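Local coordinates for protein prephenate dehydrogenase (Aquifex aeolicus, PDB 2G5C) that probably catalyses the NAD-dependent oxidative decarboxylation of prephenate to 4-hydroxyphenylpyruvate, a step of tyrosine biosynthesis, at residues 97-102 with 175-180; 113-118 with 152-157; 140-145 with 169-174. All coordinates share one frame; numbering follows the deposited sequence.

Interaction 1 of 3, residues 97-102 with 175-180; sequences SVKGKL and LHDYVF. With NAD (nicotinamide-adenine-dinucleotide), chain E.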
loop_
_atom_site.group_PDB
_atom_site.type_symbol
_atom_site.label_atom_id
_atom_site.label_comp_id
_atom_site.label_asym_id
_atom_site.label_seq_id
_atom_site.Cartn_x
_atom_site.Cartn_y
_atom_site.Cartn_z
ATOM N N SER A 97 -15.582 -6.920 -12.390
ATOM C CA SER A 97 -14.733 -7.183 -11.229
ATOM C C SER A 97 -15.440 -8.068 -10.218
ATOM O O SER A 97 -14.800 -8.698 -9.375
ATOM C CB SER A 97 -14.340 -5.867 -10.544
ATOM O OG SER A 97 -13.555 -5.052 -11.393
ATOM N N VAL A 98 -16.765 -8.090 -10.285
ATOM C CA VAL A 98 -17.557 -8.908 -9.379
ATOM C C VAL A 98 -18.315 -9.981 -10.155
ATOM O O VAL A 98 -18.654 -9.806 -11.323
ATOM C CB VAL A 98 -18.578 -8.056 -8.576
ATOM C CG1 VAL A 98 -17.849 -6.998 -7.756
ATOM C CG2 VAL A 98 -19.575 -7.406 -9.519
ATOM N N LYS A 99 -18.561 -11.102 -9.493
ATOM C CA LYS A 99 -19.288 -12.208 -10.095
ATOM C C LYS A 99 -20.458 -12.466 -9.152
ATOM O O LYS A 99 -21.411 -11.694 -9.124
ATOM C CB LYS A 99 -18.377 -13.436 -10.206
ATOM C CG LYS A 99 -17.152 -13.239 -11.117
ATOM C CD LYS A 99 -17.444 -13.514 -12.605
ATOM C CE LYS A 99 -18.319 -12.450 -13.275
ATOM N NZ LYS A 99 -17.583 -11.190 -13.624
ATOM N N GLY A 100 -20.373 -13.528 -8.361
ATOM C CA GLY A 100 -21.437 -13.820 -7.417
ATOM C C GLY A 100 -22.816 -13.847 -8.040
ATOM O O GLY A 100 -23.018 -14.463 -9.086
ATOM N N LYS A 101 -23.760 -13.165 -7.399
ATOM C CA LYS A 101 -25.139 -13.117 -7.871
ATOM C C LYS A 101 -25.282 -12.649 -9.317
ATOM O O LYS A 101 -26.201 -13.068 -10.026
ATOM C CB LYS A 101 -25.977 -12.218 -6.962
ATOM C CG LYS A 101 -27.459 -12.245 -7.287
ATOM C CD LYS A 101 -28.273 -11.485 -6.254
ATOM C CE LYS A 101 -29.763 -11.698 -6.479
ATOM N NZ LYS A 101 -30.137 -13.143 -6.388
ATOM N N LEU A 102 -24.377 -11.778 -9.749
ATOM C CA LEU A 102 -24.412 -11.255 -11.108
ATOM C C LEU A 102 -24.369 -12.363 -12.151
ATOM O O LEU A 102 -25.004 -12.266 -13.199
ATOM C CB LEU A 102 -23.234 -10.312 -11.341
ATOM C CG LEU A 102 -23.054 -9.837 -12.783
ATOM C CD1 LEU A 102 -24.159 -8.843 -13.139
ATOM C CD2 LEU A 102 -21.686 -9.193 -12.940
ATOM N N LEU A 175 -17.344 -18.113 -4.510
ATOM C CA LEU A 175 -15.984 -18.178 -3.993
ATOM C C LEU A 175 -15.188 -16.994 -4.523
ATOM O O LEU A 175 -14.381 -16.413 -3.805
ATOM C CB LEU A 175 -15.299 -19.485 -4.392
ATOM C CG LEU A 175 -13.872 -19.658 -3.854
ATOM C CD1 LEU A 175 -13.859 -19.512 -2.333
ATOM C CD2 LEU A 175 -13.331 -21.023 -4.270
ATOM N N HIS A 176 -15.419 -16.632 -5.783
ATOM C CA HIS A 176 -14.714 -15.495 -6.370
ATOM C C HIS A 176 -14.976 -14.230 -5.567
ATOM O O HIS A 176 -14.047 -13.523 -5.197
ATOM C CB HIS A 176 -15.149 -15.285 -7.825
ATOM C CG HIS A 176 -14.641 -14.013 -8.437
ATOM N ND1 HIS A 176 -15.202 -12.781 -8.174
ATOM C CD2 HIS A 176 -13.629 -13.785 -9.309
ATOM C CE1 HIS A 176 -14.559 -11.850 -8.856
ATOM N NE2 HIS A 176 -13.600 -12.432 -9.553
ATOM N N ASP A 177 -16.243 -13.952 -5.281
ATOM C CA ASP A 177 -16.584 -12.751 -4.532
ATOM C C ASP A 177 -16.105 -12.770 -3.092
ATOM O O ASP A 177 -15.890 -11.720 -2.487
ATOM C CB ASP A 177 -18.089 -12.506 -4.586
ATOM C CG ASP A 177 -18.528 -11.929 -5.918
ATOM O OD1 ASP A 177 -17.735 -12.003 -6.884
ATOM O OD2 ASP A 177 -19.661 -11.415 -6.000
ATOM N N TYR A 178 -15.945 -13.959 -2.532
ATOM C CA TYR A 178 -15.462 -14.052 -1.167
ATOM C C TYR A 178 -13.977 -13.715 -1.172
ATOM O O TYR A 178 -13.520 -12.844 -0.431
ATOM C CB TYR A 178 -15.647 -15.466 -0.611
ATOM C CG TYR A 178 -15.023 -15.633 0.758
ATOM C CD1 TYR A 178 -15.616 -15.072 1.888
ATOM C CD2 TYR A 178 -13.819 -16.317 0.916
ATOM C CE1 TYR A 178 -15.018 -15.187 3.145
ATOM C CE2 TYR A 178 -13.217 -16.438 2.164
ATOM C CZ TYR A 178 -13.821 -15.871 3.269
ATOM O OH TYR A 178 -13.222 -15.977 4.500
ATOM N N VAL A 179 -13.231 -14.421 -2.013
ATOM C CA VAL A 179 -11.795 -14.224 -2.111
ATOM C C VAL A 179 -11.410 -12.775 -2.414
ATOM O O VAL A 179 -10.613 -12.171 -1.699
ATOM C CB VAL A 179 -11.189 -15.156 -3.183
ATOM C CG1 VAL A 179 -9.696 -14.860 -3.363
ATOM C CG2 VAL A 179 -11.382 -16.605 -2.766
ATOM N N PHE A 180 -11.981 -12.215 -3.470
ATOM C CA PHE A 180 -11.658 -10.851 -3.837
ATOM C C PHE A 180 -12.280 -9.832 -2.906
ATOM O O PHE A 180 -11.851 -8.682 -2.855
ATOM C CB PHE A 180 -12.029 -10.622 -5.301
ATOM C CG PHE A 180 -11.148 -11.389 -6.237
ATOM C CD1 PHE A 180 -9.871 -10.922 -6.539
ATOM C CD2 PHE A 180 -11.534 -12.642 -6.711
ATOM C CE1 PHE A 180 -8.986 -11.693 -7.288
ATOM C CE2 PHE A 180 -10.659 -13.420 -7.459
ATOM C CZ PHE A 180 -9.378 -12.945 -7.746
HETATM P PA NAD E . -13.756 2.730 -18.586
HETATM O O1A NAD E . -12.434 2.922 -19.203
HETATM O O2A NAD E . -14.328 3.919 -17.846
HETATM O O5B NAD E . -14.729 2.242 -19.749
HETATM C C5B NAD E . -16.075 1.984 -19.471
HETATM C C4B NAD E . -16.891 2.223 -20.729
HETATM O O4B NAD E . -18.219 1.981 -20.347
HETATM C C3B NAD E . -16.852 3.691 -21.212
HETATM O O3B NAD E . -16.344 3.811 -22.534
HETATM C C2B NAD E . -18.304 4.147 -21.044
HETATM O O2B NAD E . -18.756 5.130 -21.951
HETATM C C1B NAD E . -18.999 2.811 -21.155
HETATM N N9A NAD E . -20.390 2.680 -20.686
HETATM C C8A NAD E . -20.981 3.181 -19.550
HETATM N N7A NAD E . -22.271 2.806 -19.534
HETATM C C5A NAD E . -22.521 2.071 -20.641
HETATM C C6A NAD E . -23.655 1.424 -21.156
HETATM N N6A NAD E . -24.809 1.459 -20.514
HETATM N N1A NAD E . -23.565 0.731 -22.365
HETATM C C2A NAD E . -22.360 0.677 -23.066
HETATM N N3A NAD E . -21.233 1.313 -22.564
HETATM C C4A NAD E . -21.329 1.993 -21.373
HETATM O O3 NAD E . -13.757 1.460 -17.555
HETATM P PN NAD E . -12.766 0.196 -17.611
HETATM O O1N NAD E . -12.467 -0.101 -19.024
HETATM O O2N NAD E . -11.598 0.498 -16.738
HETATM O O5D NAD E . -13.533 -1.051 -16.930
HETATM C C5D NAD E . -14.703 -1.601 -17.503
HETATM C C4D NAD E . -15.198 -2.860 -16.757
HETATM O O4D NAD E . -14.104 -3.719 -16.481
HETATM C C3D NAD E . -15.934 -2.676 -15.423
HETATM O O3D NAD E . -17.140 -3.443 -15.460
HETATM C C2D NAD E . -14.988 -3.184 -14.346
HETATM O O2D NAD E . -15.664 -3.797 -13.252
HETATM C C1D NAD E . -14.076 -4.127 -15.128
HETATM N N1N NAD E . -12.646 -4.196 -14.693
HETATM C C2N NAD E . -11.929 -3.006 -14.586
HETATM C C3N NAD E . -10.588 -3.034 -14.181
HETATM C C7N NAD E . -9.831 -1.743 -14.073
HETATM O O7N NAD E . -8.524 -1.805 -13.675
HETATM N N7N NAD E . -10.358 -0.562 -14.343
HETATM C C4N NAD E . -9.983 -4.287 -13.884
HETATM C C5N NAD E . -10.721 -5.487 -13.996
HETATM C C6N NAD E . -12.064 -5.426 -14.404
#
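With CG of His-176 anti to its backbone N (chi1 171°) and CG of Lys-99 anti to its own carbonyl carbon (chi1 -63°), a lysine methylene settles over the centre of the imidazole. This CH-pi contact puts CG of Lys-99 3.6 Å from the centroid of the His-176 ring, close to the ring normal; CD2 of Phe-180 lies over the centre of the opposite face. At the edge, O of Ser-97 sits in the ring plane, 3.2 Å from CE1 of His-176. ND1 of His-176 donates to OD1 of Asp-177 over 2.9 Å, nearly along the C-O axis of the carboxylate. The same OD1 of Asp-177 takes N of Lys-99 on its syn lone pair, also at 2.9 Å, so that two N-H groups grip one oxygen. OD2 of Asp-177 presses close to Gly-100, where a side chain would collide with the carboxylate. Past the ring the lysine chain bends away, and NZ of Lys-99 meets O of Val-98 at 2.9 Å from above the carbonyl plane while pairing with Asp-94. NE2 of His-176 is hydrogen-bonded to His-118. An alanine in place of His-176 would probably open a gap between Lys-99 and Phe-180 and leave His-118 without this partner. N of Ser-97 donates to O2D of NAD at 3.2 Å, and OG of Ser-97 shares a hydrogen bond with the same ribose hydroxyl. The arrangement is a His-carboxylate pair behind Ser-97, where the Rossmann-type NAD site meets helix 173-201.

Interaction 2 of 3, residues 113-118 with 152-157; sequences RFVGGH and KRLKLV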
loop_
_atom_site.group_PDB
_atom_site.type_symbol
_atom_site.label_atom_id
_atom_site.label_comp_id
_atom_site.label_asym_id
_atom_site.label_seq_id
_atom_site.Cartn_x
_atom_site.Cartn_y
_atom_site.Cartn_z
ATOM N N ARG A 113 -26.050 -18.890 -23.262
ATOM C CA ARG A 113 -25.075 -18.033 -23.922
ATOM C C ARG A 113 -24.018 -17.423 -23.005
ATOM O O ARG A 113 -22.878 -17.216 -23.421
ATOM C CB ARG A 113 -25.794 -16.910 -24.675
ATOM C CG ARG A 113 -26.512 -17.397 -25.925
ATOM C CD ARG A 113 -27.288 -16.292 -26.609
ATOM N NE ARG A 113 -28.399 -15.828 -25.787
ATOM C CZ ARG A 113 -29.508 -15.285 -26.275
ATOM N NH1 ARG A 113 -29.659 -15.140 -27.584
ATOM N NH2 ARG A 113 -30.472 -14.895 -25.453
ATOM N N PHE A 114 -24.385 -17.159 -21.757
ATOM C CA PHE A 114 -23.461 -16.517 -20.827
ATOM C C PHE A 114 -22.421 -17.347 -20.083
ATOM O O PHE A 114 -22.702 -18.437 -19.575
ATOM C CB PHE A 114 -24.240 -15.709 -19.792
ATOM C CG PHE A 114 -23.362 -14.904 -18.884
ATOM C CD1 PHE A 114 -22.709 -13.773 -19.360
ATOM C CD2 PHE A 114 -23.142 -15.306 -17.570
ATOM C CE1 PHE A 114 -21.842 -13.053 -18.539
ATOM C CE2 PHE A 114 -22.277 -14.593 -16.742
ATOM C CZ PHE A 114 -21.626 -13.466 -17.228
ATOM N N VAL A 115 -21.217 -16.778 -20.006
ATOM C CA VAL A 115 -20.082 -17.361 -19.306
ATOM C C VAL A 115 -19.403 -16.217 -18.550
ATOM O O VAL A 115 -18.928 -15.259 -19.163
ATOM C CB VAL A 115 -19.064 -17.978 -20.277
ATOM C CG1 VAL A 115 -17.896 -18.569 -19.493
ATOM C CG2 VAL A 115 -19.735 -19.049 -21.124
ATOM N N GLY A 116 -19.366 -16.320 -17.224
ATOM C CA GLY A 116 -18.759 -15.282 -16.400
ATOM C C GLY A 116 -17.241 -15.275 -16.384
ATOM O O GLY A 116 -16.602 -16.331 -16.326
ATOM N N GLY A 117 -16.660 -14.079 -16.424
ATOM C CA GLY A 117 -15.210 -13.957 -16.423
ATOM C C GLY A 117 -14.689 -12.720 -15.706
ATOM O O GLY A 117 -15.418 -11.732 -15.523
ATOM N N HIS A 118 -13.426 -12.778 -15.292
ATOM C CA HIS A 118 -12.787 -11.662 -14.592
ATOM C C HIS A 118 -11.275 -11.685 -14.760
ATOM O O HIS A 118 -10.583 -12.480 -14.118
ATOM C CB HIS A 118 -13.099 -11.701 -13.096
ATOM C CG HIS A 118 -12.372 -10.657 -12.301
ATOM N ND1 HIS A 118 -12.253 -10.715 -10.929
ATOM C CD2 HIS A 118 -11.725 -9.530 -12.686
ATOM C CE1 HIS A 118 -11.560 -9.673 -10.505
ATOM N NE2 HIS A 118 -11.229 -8.940 -11.551
ATOM N N LYS A 152 -19.200 -26.219 -23.992
ATOM C CA LYS A 152 -18.617 -25.784 -25.252
ATOM C C LYS A 152 -18.270 -24.300 -25.202
ATOM O O LYS A 152 -17.210 -23.888 -25.674
ATOM C CB LYS A 152 -19.582 -26.064 -26.407
ATOM C CG LYS A 152 -19.967 -27.533 -26.545
ATOM C CD LYS A 152 -18.731 -28.421 -26.693
ATOM C CE LYS A 152 -19.102 -29.897 -26.754
ATOM N NZ LYS A 152 -19.982 -30.204 -27.917
ATOM N N ARG A 153 -19.162 -23.498 -24.626
ATOM C CA ARG A 153 -18.928 -22.061 -24.518
ATOM C C ARG A 153 -17.840 -21.743 -23.494
ATOM O O ARG A 153 -17.101 -20.772 -23.649
ATOM C CB ARG A 153 -20.223 -21.337 -24.148
ATOM C CG ARG A 153 -21.208 -21.198 -25.299
ATOM C CD ARG A 153 -22.385 -20.319 -24.899
ATOM N NE ARG A 153 -23.203 -19.918 -26.041
ATOM C CZ ARG A 153 -24.007 -20.733 -26.717
ATOM N NH1 ARG A 153 -24.110 -22.009 -26.374
ATOM N NH2 ARG A 153 -24.714 -20.268 -27.737
ATOM N N LEU A 154 -17.741 -22.561 -22.450
ATOM C CA LEU A 154 -16.717 -22.350 -21.425
ATOM C C LEU A 154 -15.340 -22.557 -22.041
ATOM O O LEU A 154 -14.447 -21.721 -21.898
ATOM C CB LEU A 154 -16.895 -23.332 -20.265
ATOM C CG LEU A 154 -15.823 -23.236 -19.171
ATOM C CD1 LEU A 154 -15.923 -21.879 -18.474
ATOM C CD2 LEU A 154 -15.994 -24.362 -18.164
ATOM N N LYS A 155 -15.180 -23.685 -22.730
ATOM C CA LYS A 155 -13.920 -24.022 -23.374
ATOM C C LYS A 155 -13.541 -22.949 -24.381
ATOM O O LYS A 155 -12.373 -22.584 -24.498
ATOM C CB LYS A 155 -14.027 -25.380 -24.079
ATOM C CG LYS A 155 -14.245 -26.559 -23.142
ATOM C CD LYS A 155 -14.200 -27.881 -23.897
ATOM C CE LYS A 155 -14.483 -29.063 -22.977
ATOM N NZ LYS A 155 -13.501 -29.160 -21.859
ATOM N N LEU A 156 -14.531 -22.452 -25.112
ATOM C CA LEU A 156 -14.294 -21.409 -26.100
ATOM C C LEU A 156 -13.678 -20.186 -25.419
ATOM O O LEU A 156 -12.546 -19.800 -25.715
ATOM C CB LEU A 156 -15.611 -21.019 -26.777
ATOM C CG LEU A 156 -15.582 -19.809 -27.716
ATOM C CD1 LEU A 156 -14.666 -20.083 -28.894
ATOM C CD2 LEU A 156 -16.996 -19.510 -28.195
ATOM N N VAL A 157 -14.433 -19.590 -24.500
ATOM C CA VAL A 157 -13.988 -18.410 -23.769
ATOM C C VAL A 157 -12.625 -18.624 -23.117
ATOM O O VAL A 157 -11.803 -17.711 -23.077
ATOM C CB VAL A 157 -15.024 -18.014 -22.691
ATOM C CG1 VAL A 157 -14.515 -16.839 -21.876
ATOM C CG2 VAL A 157 -16.344 -17.651 -23.358
#
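Arg-113 and Arg-153 run side by side and point the same way, yet their guanidinium planes stand 86° apart and do not stack. Arg-153, extended from CG to NE, passes across the backbone of Arg-113: its NE lies 3.4 Å from CA of Arg-113, and its CD is 3.5 Å from O of Arg-113. Backbone N of Arg-113 is over one face of the Arg-153 guanidinium, offset toward the rim, and NH2 of Arg-153 meets CG of Arg-113 at 3.8 Å. The like charges are kept separate, with NE of Arg-113 6.1 Å from NH2 of Arg-153, and each has its own partners: Asp-150 and O of Ala-90 for Arg-153, O of Leu-110 and O of Ser-87 for Arg-113.

Val-115 carries the apolar half. Its CG1, anti to the backbone N (chi1 180°), meets CD1 of Leu-154 at 4.0 Å, the two side chains crossing at about a right angle. CG2 of Val-115 rests on CB of Arg-153 at 3.8 Å, and CB of Val-115 faces CG2 of Val-157 at 4.1 Å.

Helix 151-163 thus lies against strand 114-120, with Val-157 also reaching Thr-93 of strand 91-94 and Leu-143 of strand 140-143, the strands that flank 114-120 in the sheet. Phe-114 points away from this helix and packs on helix 101-110, so the strand is sandwiched between two helices.

Interaction 3 of 3, residues 140-145 with 169-174; sequences KVILTP and EYMSPE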
loop_
_atom_site.group_PDB
_atom_site.type_symbol
_atom_site.label_atom_id
_atom_site.label_comp_id
_atom_site.label_asym_id
_atom_site.label_seq_id
_atom_site.Cartn_x
_atom_site.Cartn_y
_atom_site.Cartn_z
ATOM N N LYS A 140 -3.715 -13.406 -14.665
ATOM C CA LYS A 140 -4.680 -14.448 -14.342
ATOM C C LYS A 140 -6.064 -14.054 -14.839
ATOM O O LYS A 140 -6.393 -12.871 -14.913
ATOM C CB LYS A 140 -4.740 -14.680 -12.832
ATOM C CG LYS A 140 -3.431 -15.136 -12.209
ATOM C CD LYS A 140 -3.600 -15.410 -10.721
ATOM C CE LYS A 140 -2.277 -15.795 -10.072
ATOM N NZ LYS A 140 -2.421 -16.101 -8.619
ATOM N N VAL A 141 -6.864 -15.056 -15.189
ATOM C CA VAL A 141 -8.228 -14.832 -15.649
ATOM C C VAL A 141 -9.128 -15.839 -14.949
ATOM O O VAL A 141 -8.964 -17.051 -15.097
ATOM C CB VAL A 141 -8.364 -15.009 -17.170
ATOM C CG1 VAL A 141 -9.827 -14.882 -17.572
ATOM C CG2 VAL A 141 -7.537 -13.958 -17.890
ATOM N N ILE A 142 -10.078 -15.327 -14.177
ATOM C CA ILE A 142 -10.992 -16.177 -13.437
ATOM C C ILE A 142 -12.336 -16.331 -14.139
ATOM O O ILE A 142 -13.062 -15.353 -14.338
ATOM C CB ILE A 142 -11.265 -15.610 -12.029
ATOM C CG1 ILE A 142 -9.956 -15.160 -11.372
ATOM C CG2 ILE A 142 -11.959 -16.660 -11.176
ATOM C CD1 ILE A 142 -8.961 -16.270 -11.141
ATOM N N LEU A 143 -12.659 -17.561 -14.523
ATOM C CA LEU A 143 -13.937 -17.841 -15.154
ATOM C C LEU A 143 -14.761 -18.500 -14.061
ATOM O O LEU A 143 -14.236 -19.296 -13.279
ATOM C CB LEU A 143 -13.767 -18.781 -16.354
ATOM C CG LEU A 143 -12.903 -18.228 -17.495
ATOM C CD1 LEU A 143 -13.077 -19.095 -18.735
ATOM C CD2 LEU A 143 -13.310 -16.788 -17.803
ATOM N N THR A 144 -16.037 -18.147 -13.984
ATOM C CA THR A 144 -16.903 -18.699 -12.956
ATOM C C THR A 144 -18.044 -19.530 -13.535
ATOM O O THR A 144 -19.193 -19.090 -13.585
ATOM C CB THR A 144 -17.486 -17.582 -12.062
ATOM O OG1 THR A 144 -18.271 -16.687 -12.855
ATOM C CG2 THR A 144 -16.362 -16.796 -11.399
ATOM N N PRO A 145 -17.734 -20.749 -13.987
ATOM C CA PRO A 145 -18.778 -21.604 -14.551
ATOM C C PRO A 145 -19.666 -22.178 -13.451
ATOM O O PRO A 145 -19.247 -22.303 -12.296
ATOM C CB PRO A 145 -17.980 -22.680 -15.275
ATOM C CG PRO A 145 -16.785 -22.837 -14.389
ATOM C CD PRO A 145 -16.413 -21.396 -14.084
ATOM N N GLU A 169 -8.212 -20.121 -14.686
ATOM C CA GLU A 169 -8.492 -21.003 -13.562
ATOM C C GLU A 169 -9.970 -20.796 -13.250
ATOM O O GLU A 169 -10.528 -19.746 -13.571
ATOM C CB GLU A 169 -7.619 -20.647 -12.349
ATOM C CG GLU A 169 -7.690 -19.200 -11.911
ATOM C CD GLU A 169 -6.742 -18.891 -10.762
ATOM O OE1 GLU A 169 -6.951 -19.422 -9.649
ATOM O OE2 GLU A 169 -5.782 -18.119 -10.973
ATOM N N TYR A 170 -10.608 -21.789 -12.637
ATOM C CA TYR A 170 -12.031 -21.688 -12.333
ATOM C C TYR A 170 -12.366 -21.523 -10.859
ATOM O O TYR A 170 -11.691 -22.067 -9.993
ATOM C CB TYR A 170 -12.782 -22.919 -12.863
ATOM C CG TYR A 170 -12.580 -23.214 -14.336
ATOM C CD1 TYR A 170 -12.378 -22.184 -15.257
ATOM C CD2 TYR A 170 -12.628 -24.523 -14.815
ATOM C CE1 TYR A 170 -12.229 -22.450 -16.613
ATOM C CE2 TYR A 170 -12.482 -24.800 -16.170
ATOM C CZ TYR A 170 -12.283 -23.760 -17.062
ATOM O OH TYR A 170 -12.142 -24.025 -18.406
HETATM N N MSE A 171 -13.435 -20.776 -10.597
HETATM C CA MSE A 171 -13.922 -20.527 -9.245
HETATM C C MSE A 171 -15.430 -20.390 -9.328
HETATM O O MSE A 171 -15.950 -19.919 -10.333
HETATM C CB MSE A 171 -13.366 -19.212 -8.688
HETATM C CG MSE A 171 -11.889 -19.190 -8.377
HETATM SE SE MSE A 171 -11.440 -17.521 -7.484
HETATM C CE MSE A 171 -12.370 -17.794 -5.831
ATOM N N SER A 172 -16.142 -20.793 -8.283
ATOM C CA SER A 172 -17.583 -20.637 -8.300
ATOM C C SER A 172 -17.841 -19.139 -8.162
ATOM O O SER A 172 -16.981 -18.395 -7.681
ATOM C CB SER A 172 -18.229 -21.371 -7.127
ATOM O OG SER A 172 -17.922 -20.731 -5.899
ATOM N N PRO A 173 -19.013 -18.670 -8.611
ATOM C CA PRO A 173 -19.339 -17.247 -8.511
ATOM C C PRO A 173 -19.197 -16.716 -7.081
ATOM O O PRO A 173 -18.707 -15.603 -6.865
ATOM C CB PRO A 173 -20.776 -17.200 -9.004
ATOM C CG PRO A 173 -20.770 -18.228 -10.084
ATOM C CD PRO A 173 -19.999 -19.375 -9.453
ATOM N N GLU A 174 -19.624 -17.519 -6.110
ATOM C CA GLU A 174 -19.560 -17.117 -4.712
ATOM C C GLU A 174 -18.156 -17.136 -4.124
ATOM O O GLU A 174 -17.809 -16.265 -3.327
ATOM C CB GLU A 174 -20.503 -17.976 -3.860
ATOM C CG GLU A 174 -20.641 -19.428 -4.305
ATOM C CD GLU A 174 -21.443 -19.578 -5.593
ATOM O OE1 GLU A 174 -22.608 -19.122 -5.635
ATOM O OE2 GLU A 174 -20.906 -20.152 -6.564
#
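Ile-142 wedges between the side chains of Glu-169, on the neighbouring strand, and Met-171, just past its end. Its CD1 presses on CG of Glu-169 at 3.3 Å, while its CG2 nestles into the selenomethionine at Met-171, 3.8 Å from CG of Met-171. The glutamate chain meets it there because CG of Glu-169 stands between the backbone N and the carbonyl carbon (chi1 54°). On the other face of the sheet, CB of Leu-143 packs on CD1 of Tyr-170 at 3.8 Å. Pro-145 meets the same tyrosine at about a right angle, its CG over one face of the ring. Farther on, CB of Thr-144 abuts CG of Pro-173 at 3.9 Å, where helix 173-201 begins and OG of Ser-172 caps N of Leu-175.

The backbones pair in parallel, the two ends of a beta-alpha-beta crossover through helix 151-163. The hydrogen bonds Glu-169 N to Val-141 O, Leu-143 N to Glu-169 O and Met-171 N to Leu-143 O are each 3.2 Å long. Main-chain hydrogen bonds therefore set the register and apolar surfaces fill in around them, while the opposite charges of Lys-140 and Glu-169, NZ to OE2 4.6 Å, lie near each other without forming a salt bridge.

Overall arrangement
The three contacts cluster around one edge of the mixed sheet: centres of interactions 1 and 3 are about 9 Å apart, those of 2 and 3 about 10 Å, and those of 1 and 2 about 16 Å. Along the chain, interactions 2 and 3 both nest inside the loop closed by interaction 1, and their segments alternate. Strands 114-120 and 140-143 are antiparallel neighbours, joining 2 to 3, while helix 173-201 is common to 1 and 3. Lys-99 and His-176 of interaction 1 reach Gly-117 and His-118 of the 113-118 segment. The sheet of the nucleotide-binding domain is thereby coupled to the long helix 173-201 of the dimerization region, with Ser-97 of interaction 1 hydrogen-bonded to bound NAD.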